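Local coordinates for 6-aminohexanoate-cyclic-dimer hydrolase (Arthrobacter sp., PDB 3A2Q), which hydrolyses the cyclic dimer of 6-aminohexanoate, a by-product of nylon-6 manufacture, to the linear dimer, at residues A[437-442]-A[474-479]; A[313-318]-A[357-362]; A[192-197]-A[227-232]; A[269-274]-A[417-422]; A[44-49]-A[117-122]. The protein carries 1 engineered substitution. One frame throughout, in Å; residues are numbered along the deposited sequence.

Contact 1 of 5, residues A[437-442]-A[474-479]; sequences SLPIGM and LPWVAR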
# COMPACT_ATOMS: atom_id res chain seq x y z
N SER A 437 2.26 2.78 8.21
CA SER A 437 3.72 2.78 8.26
C SER A 437 4.16 4.24 8.21
O SER A 437 3.74 4.97 7.31
CB SER A 437 4.32 2.04 7.06
OG SER A 437 5.73 2.02 7.14
N LEU A 438 4.97 4.65 9.18
CA LEU A 438 5.48 6.02 9.26
C LEU A 438 6.97 5.99 8.97
O LEU A 438 7.68 5.14 9.50
CB LEU A 438 5.23 6.60 10.66
CG LEU A 438 3.77 6.61 11.12
CD1 LEU A 438 3.69 7.18 12.54
CD2 LEU A 438 2.94 7.44 10.17
N PRO A 439 7.47 6.92 8.13
CA PRO A 439 8.90 6.98 7.77
C PRO A 439 9.78 7.59 8.86
O PRO A 439 10.41 8.63 8.66
CB PRO A 439 8.88 7.81 6.50
CG PRO A 439 7.77 8.77 6.75
CD PRO A 439 6.69 7.91 7.38
N ILE A 440 9.83 6.92 10.00
CA ILE A 440 10.59 7.38 11.16
C ILE A 440 12.06 7.00 11.20
O ILE A 440 12.87 7.71 11.80
CB ILE A 440 9.90 6.89 12.46
CG1 ILE A 440 8.53 7.55 12.60
CG2 ILE A 440 10.78 7.18 13.67
CD1 ILE A 440 7.71 7.00 13.76
N GLY A 441 12.42 5.88 10.58
CA GLY A 441 13.81 5.46 10.62
C GLY A 441 14.59 5.48 9.32
O GLY A 441 14.03 5.65 8.24
N MET A 442 15.90 5.30 9.46
CA MET A 442 16.83 5.24 8.34
C MET A 442 17.90 4.22 8.70
O MET A 442 18.35 4.15 9.85
CB MET A 442 17.50 6.60 8.11
CG MET A 442 16.58 7.67 7.55
SD MET A 442 16.06 7.33 5.86
CE MET A 442 17.55 7.74 4.94
N LEU A 474 9.18 12.96 16.07
CA LEU A 474 10.27 12.48 15.22
C LEU A 474 10.04 12.89 13.78
O LEU A 474 9.99 12.05 12.88
CB LEU A 474 10.36 10.96 15.35
CG LEU A 474 10.51 10.45 16.79
CD1 LEU A 474 10.44 8.93 16.83
CD2 LEU A 474 11.83 10.95 17.38
N PRO A 475 9.90 14.20 13.52
CA PRO A 475 9.67 14.70 12.16
C PRO A 475 10.64 14.12 11.14
O PRO A 475 11.83 13.95 11.41
CB PRO A 475 9.81 16.22 12.32
CG PRO A 475 10.68 16.38 13.50
CD PRO A 475 10.20 15.31 14.44
N TRP A 476 10.11 13.82 9.95
CA TRP A 476 10.89 13.23 8.88
C TRP A 476 10.94 14.08 7.61
O TRP A 476 11.76 13.84 6.72
CB TRP A 476 10.32 11.85 8.54
CG TRP A 476 8.87 11.89 8.12
CD1 TRP A 476 8.38 12.29 6.90
CD2 TRP A 476 7.74 11.53 8.92
NE1 TRP A 476 7.00 12.19 6.90
CE2 TRP A 476 6.59 11.73 8.12
CE3 TRP A 476 7.58 11.06 10.22
CZ2 TRP A 476 5.29 11.48 8.59
CZ3 TRP A 476 6.29 10.81 10.69
CH2 TRP A 476 5.16 11.02 9.88
N VAL A 477 10.07 15.07 7.53
CA VAL A 477 9.99 15.93 6.36
C VAL A 477 11.33 16.53 5.89
O VAL A 477 11.50 16.83 4.71
CB VAL A 477 8.97 17.07 6.60
CG1 VAL A 477 9.50 18.03 7.65
CG2 VAL A 477 8.67 17.79 5.30
N ALA A 478 12.27 16.68 6.82
CA ALA A 478 13.58 17.24 6.49
C ALA A 478 14.42 16.34 5.59
O ALA A 478 15.29 16.81 4.85
CB ALA A 478 14.35 17.54 7.77
N ARG A 479 14.15 15.03 5.64
CA ARG A 479 14.90 14.07 4.84
C ARG A 479 14.35 13.92 3.42
O ARG A 479 13.14 13.85 3.21
CB ARG A 479 14.93 12.71 5.54
CG ARG A 479 15.54 12.74 6.95
CD ARG A 479 15.84 11.33 7.46
NE ARG A 479 14.63 10.55 7.72
CZ ARG A 479 13.91 10.61 8.84
NH1 ARG A 479 14.27 11.42 9.83
NH2 ARG A 479 12.82 9.86 8.96
O HOH W 1 12.03 10.56 11.83
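Pro-439 lays its ring against the indole of Trp-476 in a CH-pi contact: CG of the proline stands 3.3 Å from the centroid of the five-membered ring, 3° off the ring normal. Trp-476 CG stands between the backbone N and the carbonyl carbon (chi1 59°). More apolar contacts continue along the strand, where Leu-438 CD2 reaches Trp-476 CH2 at 4.2 Å and Ile-440 CG2 meets Leu-474 CD1 at 3.6 Å. An alanine in place of Trp-476 would probably leave the Pro-439 ring without its flat partner and the carbonyl of Arg-217 without the indole N-H that it accepts.

The strand 435-442 lies inside the mixed sheet of the amidase fold, and an inverse gamma turn is centred on Pro-439, the residue that meets Trp-476 in the loop after helix 460-473.

Polar contacts gather at water 1, which is hydrogen-bonded to Ile-440 O and Leu-474 O (2.7 Å from the latter) and accepts from Arg-479 NH2. That same NH2 lies 2.7 Å from Pro-439 O, which sits at the guanidinium edge. Arg-479 and Met-442 run alongside in opposite senses, with Arg-479 NE 3.5 Å from Met-442 CG.

Contact 2 of 5, residues A[313-318]-A[357-362]; sequences STICDV and RAFAAC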
# COMPACT_ATOMS: atom_id res chain seq x y z
N SER A 313 -2.11 -18.77 1.13
CA SER A 313 -1.46 -19.06 -0.14
C SER A 313 -2.41 -19.81 -1.08
O SER A 313 -2.45 -19.53 -2.27
CB SER A 313 -0.20 -19.91 0.09
OG SER A 313 0.54 -20.04 -1.11
N THR A 314 -3.16 -20.76 -0.53
CA THR A 314 -4.11 -21.53 -1.32
C THR A 314 -5.18 -20.62 -1.91
O THR A 314 -5.55 -20.76 -3.07
CB THR A 314 -4.76 -22.63 -0.47
OG1 THR A 314 -3.75 -23.54 -0.03
CG2 THR A 314 -5.82 -23.38 -1.27
N ILE A 315 -5.66 -19.68 -1.11
CA ILE A 315 -6.67 -18.75 -1.58
C ILE A 315 -6.06 -17.88 -2.67
O ILE A 315 -6.71 -17.59 -3.68
CB ILE A 315 -7.17 -17.86 -0.43
CG1 ILE A 315 -7.95 -18.71 0.57
CG2 ILE A 315 -8.03 -16.73 -0.98
CD1 ILE A 315 -8.34 -17.99 1.85
N CYS A 316 -4.80 -17.49 -2.48
CA CYS A 316 -4.10 -16.67 -3.47
C CYS A 316 -3.94 -17.41 -4.80
O CYS A 316 -4.02 -16.80 -5.87
CB CYS A 316 -2.74 -16.24 -2.93
SG CYS A 316 -2.83 -14.89 -1.72
N ASP A 317 -3.70 -18.72 -4.75
CA ASP A 317 -3.55 -19.50 -5.98
C ASP A 317 -4.83 -19.37 -6.81
O ASP A 317 -4.78 -19.14 -8.01
CB ASP A 317 -3.30 -20.98 -5.69
CG ASP A 317 -1.91 -21.24 -5.13
OD1 ASP A 317 -1.01 -20.42 -5.37
OD2 ASP A 317 -1.73 -22.28 -4.47
N VAL A 318 -5.96 -19.54 -6.14
CA VAL A 318 -7.27 -19.45 -6.79
C VAL A 318 -7.55 -18.05 -7.32
O VAL A 318 -8.05 -17.89 -8.43
CB VAL A 318 -8.39 -19.87 -5.80
CG1 VAL A 318 -9.78 -19.56 -6.39
CG2 VAL A 318 -8.27 -21.35 -5.49
N ARG A 357 -14.54 -27.39 -0.89
CA ARG A 357 -14.45 -27.56 0.56
C ARG A 357 -13.13 -27.00 1.09
O ARG A 357 -13.10 -26.33 2.12
CB ARG A 357 -14.60 -29.03 0.94
CG ARG A 357 -15.94 -29.62 0.53
CD ARG A 357 -16.10 -31.07 0.95
NE ARG A 357 -15.97 -31.24 2.39
CZ ARG A 357 -16.62 -32.16 3.10
NH1 ARG A 357 -17.46 -32.99 2.49
NH2 ARG A 357 -16.44 -32.25 4.41
N ALA A 358 -12.04 -27.28 0.38
CA ALA A 358 -10.72 -26.81 0.78
C ALA A 358 -10.65 -25.28 0.81
O ALA A 358 -10.13 -24.70 1.76
CB ALA A 358 -9.65 -27.36 -0.17
N PHE A 359 -11.18 -24.64 -0.23
CA PHE A 359 -11.19 -23.18 -0.32
C PHE A 359 -11.97 -22.60 0.85
O PHE A 359 -11.53 -21.67 1.51
CB PHE A 359 -11.84 -22.73 -1.63
CG PHE A 359 -11.79 -21.24 -1.85
CD1 PHE A 359 -10.67 -20.65 -2.43
CD2 PHE A 359 -12.85 -20.43 -1.47
CE1 PHE A 359 -10.61 -19.27 -2.62
CE2 PHE A 359 -12.80 -19.04 -1.66
CZ PHE A 359 -11.68 -18.47 -2.23
N ALA A 360 -13.15 -23.17 1.11
CA ALA A 360 -13.99 -22.71 2.21
C ALA A 360 -13.26 -22.86 3.55
O ALA A 360 -13.35 -21.99 4.41
CB ALA A 360 -15.29 -23.49 2.24
N ALA A 361 -12.55 -23.97 3.72
CA ALA A 361 -11.81 -24.21 4.96
C ALA A 361 -10.70 -23.18 5.16
O ALA A 361 -10.46 -22.72 6.27
CB ALA A 361 -11.23 -25.62 4.97
N CYS A 362 -10.02 -22.83 4.07
CA CYS A 362 -8.93 -21.86 4.13
C CYS A 362 -9.46 -20.50 4.59
O CYS A 362 -8.83 -19.82 5.40
CB CYS A 362 -8.26 -21.72 2.77
SG CYS A 362 -7.23 -23.13 2.29
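Ile-315 and Phe-359 are the residues whose CA atoms lie nearest across two helical segments, 313-318 and 357-362, whose axes come within 9.5 Å and run at 126° to each other. Helix 308-331 and helix 356-378 meet here through five side chains.

Ile-315 divides its branches between two partners. Ile-315 CG1 lies 3.7 Å from Cys-362 CB, while Ile-315 CG2, anti to the backbone N, approaches Phe-359 CE1 at 4.0 Å; the isoleucine and phenylalanine side chains cross at about a right angle. Val-318, one turn further on, brings CG1 to 3.9 Å from the same Phe-359 CE1. Phe-359 CG is anti to the backbone N (chi1 -175°). At the other end of the contact Cys-362 SG lies 3.7 Å from Thr-314 CB.

An alanine at Ile-315 would probably open a gap between helix 308-331 and the Cys-362 and Phe-359 side chains, leaving the ring freer to move. Beyond this layer Ile-315 also touches Val-206, and the adjoining Cys-316, directed away from helix 356-378, touches bound 6-aminohexanoic acid. Between these two segments the contact is apolar and van der Waals in kind.

Contact 3 of 5, residues A[192-197]-A[227-232]; sequences GRISPG and DVVSGH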
# COMPACT_ATOMS: atom_id res chain seq x y z
N GLY A 192 -12.93 -2.84 4.58
CA GLY A 192 -14.23 -2.27 4.28
C GLY A 192 -14.32 -0.76 4.41
O GLY A 192 -15.42 -0.21 4.35
N ARG A 193 -13.18 -0.09 4.60
CA ARG A 193 -13.18 1.36 4.73
C ARG A 193 -13.27 2.01 3.35
O ARG A 193 -14.08 2.91 3.13
CB ARG A 193 -11.90 1.85 5.42
CG ARG A 193 -11.82 3.36 5.61
CD ARG A 193 -12.84 3.87 6.63
NE ARG A 193 -12.56 3.37 7.97
CZ ARG A 193 -13.46 3.35 8.96
NH1 ARG A 193 -14.69 3.81 8.75
NH2 ARG A 193 -13.12 2.87 10.15
N ILE A 194 -12.44 1.55 2.43
CA ILE A 194 -12.39 2.10 1.07
C ILE A 194 -12.91 1.12 0.04
O ILE A 194 -12.42 -0.00 -0.06
CB ILE A 194 -10.95 2.48 0.68
CG1 ILE A 194 -10.36 3.45 1.71
CG2 ILE A 194 -10.94 3.10 -0.72
CD1 ILE A 194 -8.94 3.92 1.39
N SER A 195 -13.89 1.55 -0.75
CA SER A 195 -14.45 0.67 -1.77
C SER A 195 -13.54 0.45 -2.97
O SER A 195 -12.97 1.40 -3.51
CB SER A 195 -15.78 1.23 -2.28
OG SER A 195 -16.27 0.41 -3.32
N PRO A 196 -13.39 -0.82 -3.41
CA PRO A 196 -12.56 -1.19 -4.56
C PRO A 196 -13.48 -1.43 -5.76
O PRO A 196 -13.03 -1.87 -6.82
CB PRO A 196 -11.92 -2.48 -4.10
CG PRO A 196 -13.07 -3.14 -3.38
CD PRO A 196 -13.70 -2.00 -2.59
N GLY A 197 -14.77 -1.15 -5.57
CA GLY A 197 -15.75 -1.37 -6.62
C GLY A 197 -15.83 -0.29 -7.69
O GLY A 197 -15.04 0.66 -7.67
N ASP A 227 -11.33 10.89 4.27
CA ASP A 227 -12.61 11.58 4.22
C ASP A 227 -13.14 11.63 2.80
O ASP A 227 -14.35 11.73 2.57
CB ASP A 227 -12.48 13.01 4.76
CG ASP A 227 -12.16 13.04 6.24
OD1 ASP A 227 -12.54 12.09 6.96
OD2 ASP A 227 -11.54 14.03 6.69
N VAL A 228 -12.23 11.54 1.83
CA VAL A 228 -12.60 11.59 0.43
C VAL A 228 -13.06 10.26 -0.16
O VAL A 228 -14.10 10.20 -0.83
CB VAL A 228 -11.42 12.11 -0.44
CG1 VAL A 228 -11.80 12.10 -1.91
CG2 VAL A 228 -11.03 13.51 0.00
N VAL A 229 -12.32 9.18 0.10
CA VAL A 229 -12.64 7.89 -0.49
C VAL A 229 -13.30 6.81 0.35
O VAL A 229 -13.52 5.71 -0.14
CB VAL A 229 -11.36 7.26 -1.12
CG1 VAL A 229 -10.73 8.24 -2.11
CG2 VAL A 229 -10.36 6.90 -0.02
N SER A 230 -13.63 7.12 1.60
CA SER A 230 -14.25 6.11 2.46
C SER A 230 -15.77 6.02 2.36
O SER A 230 -16.42 6.87 1.75
CB SER A 230 -13.86 6.38 3.92
OG SER A 230 -12.46 6.25 4.09
N GLY A 231 -16.34 4.96 2.93
CA GLY A 231 -17.78 4.78 2.91
C GLY A 231 -18.28 3.58 2.13
O GLY A 231 -17.66 3.16 1.15
N HIS A 232 -19.42 3.04 2.56
CA HIS A 232 -20.02 1.88 1.90
C HIS A 232 -20.63 2.23 0.55
O HIS A 232 -21.41 3.17 0.44
CB HIS A 232 -21.11 1.27 2.78
CG HIS A 232 -21.77 0.07 2.17
ND1 HIS A 232 -21.14 -1.16 2.07
CD2 HIS A 232 -22.98 -0.08 1.59
CE1 HIS A 232 -21.94 -2.01 1.45
NE2 HIS A 232 -23.06 -1.38 1.15
O HOH W 2 -15.57 3.86 -0.47
O HOH W 3 -13.40 4.45 -2.82
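Ile-194 and Val-229 form the apolar part of a loop-to-helix-end junction in the amidase fold, where the loop after strand 185-188 passes the C-terminal end of helix 219-229. Their side chains cross obliquely, with Ile-194 CD1 3.6 Å from Val-229 CG2. With CG1 of the valine anti to the carbonyl carbon (chi1 -55°), its CG2 falls between the backbone N and the carbonyl carbon and meets Ile-194 CG1 as well.

Beside this pair, Gly-231 N donates to Arg-193 O at 3.1 Å; the donor lies almost in line with the carbonyl bond, although the angle at the hydrogen is a bent 144°. Ser-230 CA adds a CA-H...O contact to the same oxygen. Ser-230 OG lies 3.3 Å from Arg-193 CG, while its own hydrogen-bonding partner is the carbonyl of Leu-226. Beyond CG the arginine bends at chi2 and chi3, and its guanidinium group is held by a salt bridge to Glu-460 and a hydrogen bond to Pro-241 O.

Further out, two waters fill in the polar links. Water 3 bonds to Ser-195 O and Val-229 O. Ser-195 OG itself accepts from Gly-197 N at 3.1 Å, an ST turn, and is hydrogen-bonded to Asp-236. Phe-103 of helix 102-110 touches both Ile-194 and Val-229. Water 2 joins three backbone groups: it accepts from Ser-195 N at 2.9 Å and is hydrogen-bonded to Val-229 O and, at 2.7 Å, to Gly-231 O.

Contact 4 of 5, residues A[269-274]-A[417-422]; sequences GDFALD and GSLQML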
# COMPACT_ATOMS: atom_id res chain seq x y z
N GLY A 269 10.08 -16.74 15.29
CA GLY A 269 11.37 -17.37 15.52
C GLY A 269 12.00 -18.07 14.33
O GLY A 269 12.97 -18.83 14.51
N ASP A 270 11.48 -17.82 13.13
CA ASP A 270 12.02 -18.46 11.94
C ASP A 270 13.06 -17.64 11.18
O ASP A 270 13.56 -18.05 10.13
CB ASP A 270 10.87 -18.91 11.01
CG ASP A 270 9.98 -17.77 10.55
OD1 ASP A 270 9.86 -16.74 11.24
OD2 ASP A 270 9.36 -17.95 9.48
N PHE A 271 13.39 -16.47 11.72
CA PHE A 271 14.42 -15.59 11.17
C PHE A 271 14.62 -14.46 12.17
O PHE A 271 13.73 -14.17 12.96
CB PHE A 271 14.06 -15.05 9.77
CG PHE A 271 12.83 -14.18 9.74
CD1 PHE A 271 12.85 -12.90 10.28
CD2 PHE A 271 11.65 -14.66 9.17
CE1 PHE A 271 11.71 -12.10 10.26
CE2 PHE A 271 10.51 -13.87 9.14
CZ PHE A 271 10.54 -12.59 9.69
N ALA A 272 15.80 -13.85 12.16
CA ALA A 272 16.09 -12.78 13.11
C ALA A 272 15.67 -11.42 12.59
O ALA A 272 15.99 -11.05 11.46
CB ALA A 272 17.58 -12.77 13.45
N LEU A 273 14.95 -10.67 13.41
CA LEU A 273 14.53 -9.35 13.01
C LEU A 273 15.78 -8.48 12.89
O LEU A 273 16.63 -8.47 13.78
CB LEU A 273 13.59 -8.74 14.07
CG LEU A 273 13.20 -7.28 13.86
CD1 LEU A 273 12.39 -7.14 12.57
CD2 LEU A 273 12.38 -6.80 15.05
N ASP A 274 15.90 -7.78 11.76
CA ASP A 274 17.04 -6.90 11.53
C ASP A 274 17.15 -5.90 12.69
O ASP A 274 16.19 -5.21 13.01
CB ASP A 274 16.86 -6.13 10.23
CG ASP A 274 17.97 -5.13 9.99
OD1 ASP A 274 19.08 -5.54 9.61
OD2 ASP A 274 17.74 -3.92 10.19
N GLY A 417 13.68 -14.63 1.27
CA GLY A 417 13.90 -13.20 1.08
C GLY A 417 12.67 -12.32 0.98
O GLY A 417 12.70 -11.17 1.41
N SER A 418 11.60 -12.84 0.39
CA SER A 418 10.37 -12.07 0.26
C SER A 418 9.57 -12.17 1.55
O SER A 418 8.92 -11.21 1.96
CB SER A 418 9.52 -12.60 -0.91
OG SER A 418 10.11 -12.30 -2.17
N LEU A 419 9.60 -13.34 2.19
CA LEU A 419 8.86 -13.52 3.43
C LEU A 419 9.20 -12.43 4.44
O LEU A 419 8.31 -11.89 5.09
CB LEU A 419 9.16 -14.90 4.03
CG LEU A 419 8.53 -15.22 5.39
CD1 LEU A 419 7.02 -15.07 5.31
CD2 LEU A 419 8.90 -16.63 5.83
N GLN A 420 10.48 -12.09 4.57
CA GLN A 420 10.88 -11.07 5.54
C GLN A 420 10.35 -9.67 5.25
O GLN A 420 10.32 -8.82 6.14
CB GLN A 420 12.40 -11.03 5.69
CG GLN A 420 12.96 -12.23 6.45
CD GLN A 420 14.33 -11.95 7.06
OE1 GLN A 420 15.33 -12.55 6.66
NE2 GLN A 420 14.37 -11.04 8.03
N MET A 421 9.94 -9.42 4.01
CA MET A 421 9.40 -8.12 3.66
C MET A 421 7.96 -7.98 4.18
O MET A 421 7.54 -6.90 4.59
CB MET A 421 9.38 -7.93 2.15
CG MET A 421 10.73 -7.96 1.46
SD MET A 421 11.79 -6.63 1.99
CE MET A 421 11.06 -5.25 1.10
N LEU A 422 7.21 -9.08 4.17
CA LEU A 422 5.80 -9.04 4.57
C LEU A 422 5.38 -9.76 5.86
O LEU A 422 4.20 -9.74 6.21
CB LEU A 422 4.94 -9.55 3.41
CG LEU A 422 5.27 -10.93 2.81
CD1 LEU A 422 4.92 -12.03 3.80
CD2 LEU A 422 4.49 -11.13 1.51
O HOH W 4 16.97 -9.72 8.72
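The loop between strand 259-262 and helix 275-290 rests on the short helix 416-422 at the surface of the amidase fold, and Phe-271 and Gln-420 carry most of the contact. The glutamine lies over one face of the phenyl ring. Gln-420 CG sits above the ring centre in a CH-pi contact, 3.7 Å from the Phe-271 centroid and 5° off the ring normal, and the amide runs from above the centre out over the CD1-CE1 side with its plane 24° from that of the phenyl group. The two side chains are stacked with their directions opposed, and Gln-420 NE2 is 3.3 Å from Phe-271 CD1. Phe-271 CB points toward the helix, and a chi1 of 63° places CG between the backbone N and the carbonyl carbon.

Leu-419 borders the ring more loosely, Leu-419 CG being 4.5 Å from Phe-271 CE2. Leu-419 CD2 also lies 3.9 Å from Asp-270 OD2, tip to tip. That carboxylate has its polar partners elsewhere: OD2 forms a salt bridge with Arg-306, and OD1 accepts from Asn-266. Arg-306 touches the Phe-271 ring as well, and Thr-390 links the two elements by backbone hydrogen bonds to Gln-420 and Asp-274. The glutamine amide reaches the loop backbone through water 4, which accepts from Gln-420 NE2 at 3.0 Å and donates to Ala-272 O at 3.2 Å.

Contact 5 of 5, residues A[44-49]-A[117-122]; sequences AVIIPL and KTNTPE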
# COMPACT_ATOMS: atom_id res chain seq x y z
N ALA A 44 8.72 4.82 -12.18
CA ALA A 44 7.61 4.75 -11.23
C ALA A 44 6.27 4.90 -11.94
O ALA A 44 5.38 4.06 -11.80
CB ALA A 44 7.77 5.84 -10.18
N VAL A 45 6.12 6.00 -12.69
CA VAL A 45 4.90 6.25 -13.45
C VAL A 45 5.07 5.55 -14.79
O VAL A 45 5.92 5.94 -15.58
CB VAL A 45 4.69 7.76 -13.71
CG1 VAL A 45 3.45 7.97 -14.57
CG2 VAL A 45 4.54 8.50 -12.40
N ILE A 46 4.29 4.50 -15.03
CA ILE A 46 4.41 3.76 -16.29
C ILE A 46 3.43 4.21 -17.36
O ILE A 46 3.64 3.95 -18.54
CB ILE A 46 4.22 2.25 -16.08
CG1 ILE A 46 2.92 1.97 -15.33
CG2 ILE A 46 5.41 1.67 -15.34
CD1 ILE A 46 2.58 0.51 -15.24
N ILE A 47 2.36 4.88 -16.94
CA ILE A 47 1.35 5.35 -17.88
C ILE A 47 0.98 6.79 -17.56
O ILE A 47 0.06 7.04 -16.78
CB ILE A 47 0.07 4.50 -17.80
CG1 ILE A 47 0.39 3.03 -18.05
CG2 ILE A 47 -0.94 5.00 -18.82
CD1 ILE A 47 -0.75 2.08 -17.72
N PRO A 48 1.69 7.76 -18.16
CA PRO A 48 1.39 9.16 -17.91
C PRO A 48 0.03 9.52 -18.49
O PRO A 48 -0.37 8.99 -19.53
CB PRO A 48 2.53 9.90 -18.62
CG PRO A 48 2.93 8.95 -19.70
CD PRO A 48 2.88 7.62 -19.02
N LEU A 49 -0.69 10.40 -17.81
CA LEU A 49 -2.01 10.85 -18.25
C LEU A 49 -2.04 12.37 -18.14
O LEU A 49 -2.96 12.94 -17.55
CB LEU A 49 -3.10 10.25 -17.37
CG LEU A 49 -3.19 8.72 -17.32
CD1 LEU A 49 -4.21 8.31 -16.26
CD2 LEU A 49 -3.58 8.19 -18.68
N LYS A 117 -0.65 6.48 -14.06
CA LYS A 117 -0.66 5.21 -13.34
C LYS A 117 0.74 4.76 -12.95
O LYS A 117 1.72 5.03 -13.65
CB LYS A 117 -1.33 4.13 -14.18
CG LYS A 117 -2.80 4.37 -14.47
CD LYS A 117 -3.39 3.13 -15.10
CE LYS A 117 -4.90 3.18 -15.18
NZ LYS A 117 -5.41 1.83 -15.55
N THR A 118 0.84 4.05 -11.83
CA THR A 118 2.12 3.57 -11.32
C THR A 118 2.37 2.08 -11.51
O THR A 118 1.44 1.27 -11.56
CB THR A 118 2.27 3.89 -9.84
OG1 THR A 118 1.12 3.41 -9.14
CG2 THR A 118 2.40 5.39 -9.65
N ASN A 119 3.65 1.72 -11.58
CA ASN A 119 4.07 0.34 -11.79
C ASN A 119 3.79 -0.61 -10.62
O ASN A 119 3.72 -0.19 -9.47
CB ASN A 119 5.56 0.32 -12.16
CG ASN A 119 5.98 -1.00 -12.79
OD1 ASN A 119 5.18 -1.69 -13.41
ND2 ASN A 119 7.26 -1.33 -12.65
N THR A 120 3.63 -1.89 -10.96
CA THR A 120 3.35 -2.95 -9.99
C THR A 120 3.83 -4.29 -10.53
O THR A 120 3.97 -4.46 -11.75
CB THR A 120 1.82 -3.08 -9.76
OG1 THR A 120 1.54 -4.29 -9.04
CG2 THR A 120 1.08 -3.14 -11.10
N PRO A 121 4.11 -5.26 -9.64
CA PRO A 121 4.54 -6.55 -10.18
C PRO A 121 3.27 -7.13 -10.81
O PRO A 121 2.17 -6.66 -10.50
CB PRO A 121 5.00 -7.32 -8.94
CG PRO A 121 4.22 -6.67 -7.82
CD PRO A 121 4.27 -5.21 -8.18
N GLU A 122 3.41 -8.11 -11.69
CA GLU A 122 2.24 -8.68 -12.35
C GLU A 122 1.11 -9.10 -11.41
O GLU A 122 1.28 -9.98 -10.56
CB GLU A 122 2.64 -9.88 -13.20
CG GLU A 122 1.46 -10.48 -13.95
CD GLU A 122 1.87 -11.59 -14.88
OE1 GLU A 122 2.29 -12.66 -14.39
OE2 GLU A 122 1.77 -11.39 -16.11
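Ile-46 packs across Asn-119 at about a right angle, its CG2 3.5 Å from the asparagine CB and its CD1 lying near CA and OD1 of the same residue. A chi1 of 53° puts CG1 of the isoleucine between its backbone N and carbonyl carbon, where it also approaches Lys-117 O. The side-chain amide of Asn-119 has its partner elsewhere, ND2 donating to Thr-137 OG1.

Ile-47 runs beside Lys-117 in the same sense, with Ile-47 CD1 3.9 Å from Lys-117 CD. The lysine chain is extended beyond CG and carries its ammonium group past the isoleucine to a salt bridge with Asp-73 and a hydrogen bond to Ile-82 O.

Between these side chains the backbones form a classic beta bulge, at which strand 45-48, an outermost strand of the mixed sheet, turns a corner against strand 113-118. Ile-46 and Ile-47 both face Lys-117, whose O accepts from Ile-46 N at 3.0 Å with a bent angle of 135° and more weakly from Ile-47 N at 3.4 Å. Lys-117 N returns a bond to Ile-47 O at 2.9 Å, and Asn-119 N donates to Ala-44 O at 2.9 Å, beyond the non-hydrogen-bonded pair of Val-45 and Thr-118.

Thr-118 also touches Lys-72 of strand 68-72, a residue assigned by similarity to the charge relay system, and its OG1 is hydrogen-bonded to Ser-154.

In the fold
The five contacts do not touch one another. Contacts 1 and 5 both reach the mixed sheet, with centres 25 Å apart, but only contact 5 adjoins the proposed catalytic machinery: its Thr-118 side chain is about 4 Å from that of Lys-72, and the Asn-119 side chain about 9 Å from that of Ser-150. The pocket for 6-aminohexanoic acid is reached from contact 2, through Cys-316, while the side chain of Leu-419 in contact 4 stays about 10 Å from the ligand and that of Ile-194 in contact 3 about 14 Å. Along the chain contact 2 is nested within the loop closed by contact 4. Contacts 1 and 2, 38 Å apart between centres, lie on opposite sides of the chain's centre.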